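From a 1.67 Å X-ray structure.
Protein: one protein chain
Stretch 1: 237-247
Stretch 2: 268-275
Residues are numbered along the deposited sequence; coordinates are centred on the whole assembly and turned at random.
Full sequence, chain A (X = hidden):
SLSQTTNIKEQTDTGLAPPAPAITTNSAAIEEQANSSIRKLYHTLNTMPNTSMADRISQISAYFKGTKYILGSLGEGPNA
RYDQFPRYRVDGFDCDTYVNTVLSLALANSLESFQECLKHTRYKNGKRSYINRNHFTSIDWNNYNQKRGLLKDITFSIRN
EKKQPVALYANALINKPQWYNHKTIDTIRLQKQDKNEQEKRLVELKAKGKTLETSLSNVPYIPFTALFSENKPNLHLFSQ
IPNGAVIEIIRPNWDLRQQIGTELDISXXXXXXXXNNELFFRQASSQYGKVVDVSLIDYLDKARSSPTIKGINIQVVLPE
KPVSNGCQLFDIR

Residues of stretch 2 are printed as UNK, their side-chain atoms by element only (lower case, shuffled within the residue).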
# COMPACT_ATOMS: atom_id res chain seq x y z
N LEU A 237 6.07 18.49 14.48
CA LEU A 237 5.46 17.19 14.17
C LEU A 237 6.05 16.57 12.91
O LEU A 237 6.47 15.38 12.92
CB LEU A 237 3.94 17.31 14.03
CG LEU A 237 3.17 17.70 15.30
CD1 LEU A 237 1.68 17.93 15.01
CD2 LEU A 237 3.36 16.63 16.38
N PHE A 238 6.11 17.34 11.83
CA PHE A 238 6.66 16.83 10.56
C PHE A 238 8.07 16.28 10.72
O PHE A 238 8.40 15.25 10.10
CB PHE A 238 6.60 17.88 9.45
CG PHE A 238 5.25 18.02 8.83
CD1 PHE A 238 4.75 17.04 7.97
CD2 PHE A 238 4.48 19.15 9.07
CE1 PHE A 238 3.50 17.17 7.36
CE2 PHE A 238 3.22 19.30 8.47
CZ PHE A 238 2.73 18.32 7.62
N SER A 239 8.89 16.91 11.55
CA SER A 239 10.29 16.49 11.71
C SER A 239 10.46 15.10 12.34
O SER A 239 11.55 14.53 12.28
CB SER A 239 11.04 17.52 12.56
OG SER A 239 10.69 17.38 13.93
N GLN A 240 9.39 14.58 12.96
CA GLN A 240 9.45 13.28 13.61
C GLN A 240 9.09 12.11 12.70
O GLN A 240 9.16 10.94 13.10
CB GLN A 240 8.56 13.24 14.86
CG GLN A 240 9.03 14.17 15.97
CD GLN A 240 7.97 14.30 17.05
OE1 GLN A 240 7.69 13.35 17.77
NE2 GLN A 240 7.38 15.49 17.16
N ILE A 241 8.69 12.41 11.47
CA ILE A 241 8.37 11.36 10.51
C ILE A 241 9.71 10.85 9.99
O ILE A 241 10.49 11.62 9.42
CB ILE A 241 7.50 11.92 9.37
CG1 ILE A 241 6.17 12.49 9.93
CG2 ILE A 241 7.28 10.86 8.29
CD1 ILE A 241 5.28 13.19 8.90
N PRO A 242 10.01 9.55 10.20
CA PRO A 242 11.32 8.99 9.84
C PRO A 242 11.49 8.78 8.35
O PRO A 242 10.54 8.46 7.66
CB PRO A 242 11.33 7.61 10.53
CG PRO A 242 10.12 7.52 11.34
CD PRO A 242 9.13 8.54 10.81
N ASN A 243 12.72 8.93 7.86
CA ASN A 243 13.03 8.55 6.49
C ASN A 243 12.66 7.08 6.25
O ASN A 243 12.97 6.21 7.07
CB ASN A 243 14.52 8.78 6.20
CG ASN A 243 14.85 8.66 4.73
OD1 ASN A 243 14.22 9.29 3.88
ND2 ASN A 243 15.85 7.84 4.41
N GLY A 244 11.99 6.83 5.13
CA GLY A 244 11.61 5.47 4.73
C GLY A 244 10.34 4.97 5.38
O GLY A 244 9.97 3.80 5.22
N ALA A 245 9.64 5.84 6.12
CA ALA A 245 8.37 5.42 6.74
C ALA A 245 7.30 5.25 5.65
O ALA A 245 7.43 5.78 4.53
CB ALA A 245 7.92 6.43 7.78
N VAL A 246 6.26 4.47 5.96
CA VAL A 246 5.10 4.34 5.10
C VAL A 246 4.05 5.31 5.61
O VAL A 246 3.70 5.27 6.81
CB VAL A 246 4.55 2.89 5.13
CG1 VAL A 246 3.22 2.81 4.39
CG2 VAL A 246 5.60 1.89 4.54
N ILE A 247 3.56 6.19 4.72
CA ILE A 247 2.52 7.18 5.06
C ILE A 247 1.21 6.79 4.40
O ILE A 247 1.18 6.61 3.17
CB ILE A 247 2.90 8.60 4.53
CG1 ILE A 247 4.20 9.08 5.19
CG2 ILE A 247 1.77 9.58 4.79
CD1 ILE A 247 4.76 10.30 4.47
N UNK A 268 -5.04 6.26 0.14
CA UNK A 268 -3.77 6.36 -0.58
C UNK A 268 -2.60 6.09 0.37
O UNK A 268 -2.74 6.16 1.60
c UNK A 268 -0.77 8.78 -3.20
c UNK A 268 -3.63 7.77 -1.20
n UNK A 268 -1.63 8.94 -2.21
n UNK A 268 -1.08 7.67 -3.84
c UNK A 268 -2.18 7.09 -3.24
c UNK A 268 -2.52 7.89 -2.20
N UNK A 269 -1.45 5.76 -0.21
CA UNK A 269 -0.24 5.57 0.58
C UNK A 269 1.02 5.71 -0.24
O UNK A 269 0.98 5.71 -1.47
c UNK A 269 -0.04 2.93 0.59
c UNK A 269 -0.26 4.24 1.36
c UNK A 269 -1.27 2.59 -0.18
c UNK A 269 0.24 1.82 1.59
N UNK A 270 2.15 5.82 0.46
CA UNK A 270 3.44 6.03 -0.19
C UNK A 270 4.50 6.10 0.89
O UNK A 270 4.23 5.76 2.05
N UNK A 271 5.70 6.56 0.52
CA UNK A 271 6.82 6.63 1.45
C UNK A 271 7.18 8.06 1.82
O UNK A 271 7.00 8.98 1.00
c UNK A 271 7.95 4.52 0.58
c UNK A 271 7.71 1.76 0.08
c UNK A 271 7.63 2.68 -0.97
c UNK A 271 8.02 3.61 1.62
c UNK A 271 7.90 2.23 1.38
c UNK A 271 7.75 4.05 -0.72
c UNK A 271 8.07 5.99 0.84
N UNK A 272 7.64 8.23 3.05
CA UNK A 272 8.23 9.48 3.52
C UNK A 272 9.70 9.42 3.17
O UNK A 272 10.40 8.53 3.64
c UNK A 272 8.06 9.62 5.05
N UNK A 273 10.18 10.38 2.39
CA UNK A 273 11.60 10.39 2.02
C UNK A 273 12.18 11.79 2.28
O UNK A 273 11.68 12.76 1.72
c UNK A 273 13.31 10.10 0.14
c UNK A 273 11.20 8.65 0.16
c UNK A 273 11.81 10.03 0.51
c UNK A 273 11.92 7.42 0.79
N UNK A 274 13.21 11.86 3.12
CA UNK A 274 13.89 13.13 3.40
C UNK A 274 15.00 13.36 2.36
O UNK A 274 15.86 12.50 2.17
c UNK A 274 13.36 15.84 6.19
c UNK A 274 13.53 13.26 5.89
c UNK A 274 12.87 12.26 6.55
c UNK A 274 13.07 14.49 6.44
c UNK A 274 11.80 16.47 7.94
c UNK A 274 14.52 13.10 4.78
c UNK A 274 12.13 14.17 7.45
n UNK A 274 12.03 12.81 7.51
c UNK A 274 12.72 16.82 6.94
c UNK A 274 11.49 15.16 8.21
N UNK A 275 14.98 14.52 1.71
CA UNK A 275 16.01 14.87 0.72
C UNK A 275 16.37 16.31 0.93
O UNK A 275 15.52 17.19 0.86
c UNK A 275 14.14 13.19 -2.28
c UNK A 275 15.51 14.71 -0.73
c UNK A 275 16.61 15.18 -1.76
c UNK A 275 15.06 13.28 -1.03

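Position 268 is the first residue of this stretch, within a strand already under way. It has six side-chain atoms: one carbon leading to a five-membered ring of three carbons and two nitrogens. The side chain makes no close contact with stretch 1. The ring is an imidazole, so the residue is His268, and both ring nitrogens are hydrogen-bonded elsewhere in the structure.

Position 269 carries four carbons, forked at the second, and a terminal carbon lies 4.2 Å from CG1 of Val246. The pattern is that of leucine, Leu269, whose loose apolar contact suits a buried site. Its backbone adds a CA-H...O contact, with CA of Leu269 3.1 Å from O of Ile247.

At position 270 there are no side-chain atoms at all, so it is Gly270. It pairs with Ile247 through two hydrogen bonds, from N of Ile247 to O of Gly270 (2.8 Å) and from N of Gly270 to O of Ile247 (3.0 Å). The backbone is almost fully extended, with phi near 180° and psi near -167°, a conformation that glycine adopts easily.

Position 271 shows one carbon followed by a ring of six carbons, with no heteroatom; a ring carbon lies 3.9 Å from CG2 of Val246. This is Phe271. It faces Val246 in a non-hydrogen-bonded antiparallel pair, and the two side chains share one face of the sheet. A flat hydrocarbon ring fits this buried setting because it asks for no polar partner.

Position 272 has a single side-chain carbon, CB, which points toward stretch 1 and meets CD1 of Ile247 at 3.4 Å and CG2 of Ile241 at 3.6 Å. It is Ala272. A methyl group supplies apolar contact in this crowded place while taking up little room. The backbone is used as well: N of Ala272 donates to O of Ala245 (2.9 Å), and O of Ala272 accepts from N of Gly244 (2.8 Å).

Position 273 has four carbons, forked at the first, with one arm two carbons long. Its CA-to-CB bond points away from stretch 1, yet the one-carbon arm comes within 3.9 Å of OD1 of Asn243. This is Ile273; branching at CB is well tolerated in an extended strand.

Position 274 holds one carbon and then fused five- and six-membered rings containing eight carbons and one nitrogen. The ring nitrogen lies 2.7 Å from O of Ile241, and a carbon of the six-membered ring 3.6 Å from O of Phe238. The indole identifies Trp274, whose NE1 donates a nearly straight hydrogen bond (170°) to O of Ile241. Tryptophan thus combines a broad apolar surface with one well-aimed donor. N of Trp274 donates to OD1 of Asn243 (2.9 Å).

Position 275 again has four carbons forked at the first, one arm two carbons long, and touches nothing on stretch 1: Ile275. A beta-branched residue is at home in an extended strand, and stretch 1 places no demand on it here.

The contact works as a short antiparallel ladder that continues into a loop. Backbone bonds align Ile247 with Gly270, Ala272 bonds to Ala245 and Gly244, and beyond them the Asn243 side chain and the Trp274 indole extend the hydrogen bonding, while apolar side chains fill in around Ala272.

Stretch 2 268-275: HLGFAIWI
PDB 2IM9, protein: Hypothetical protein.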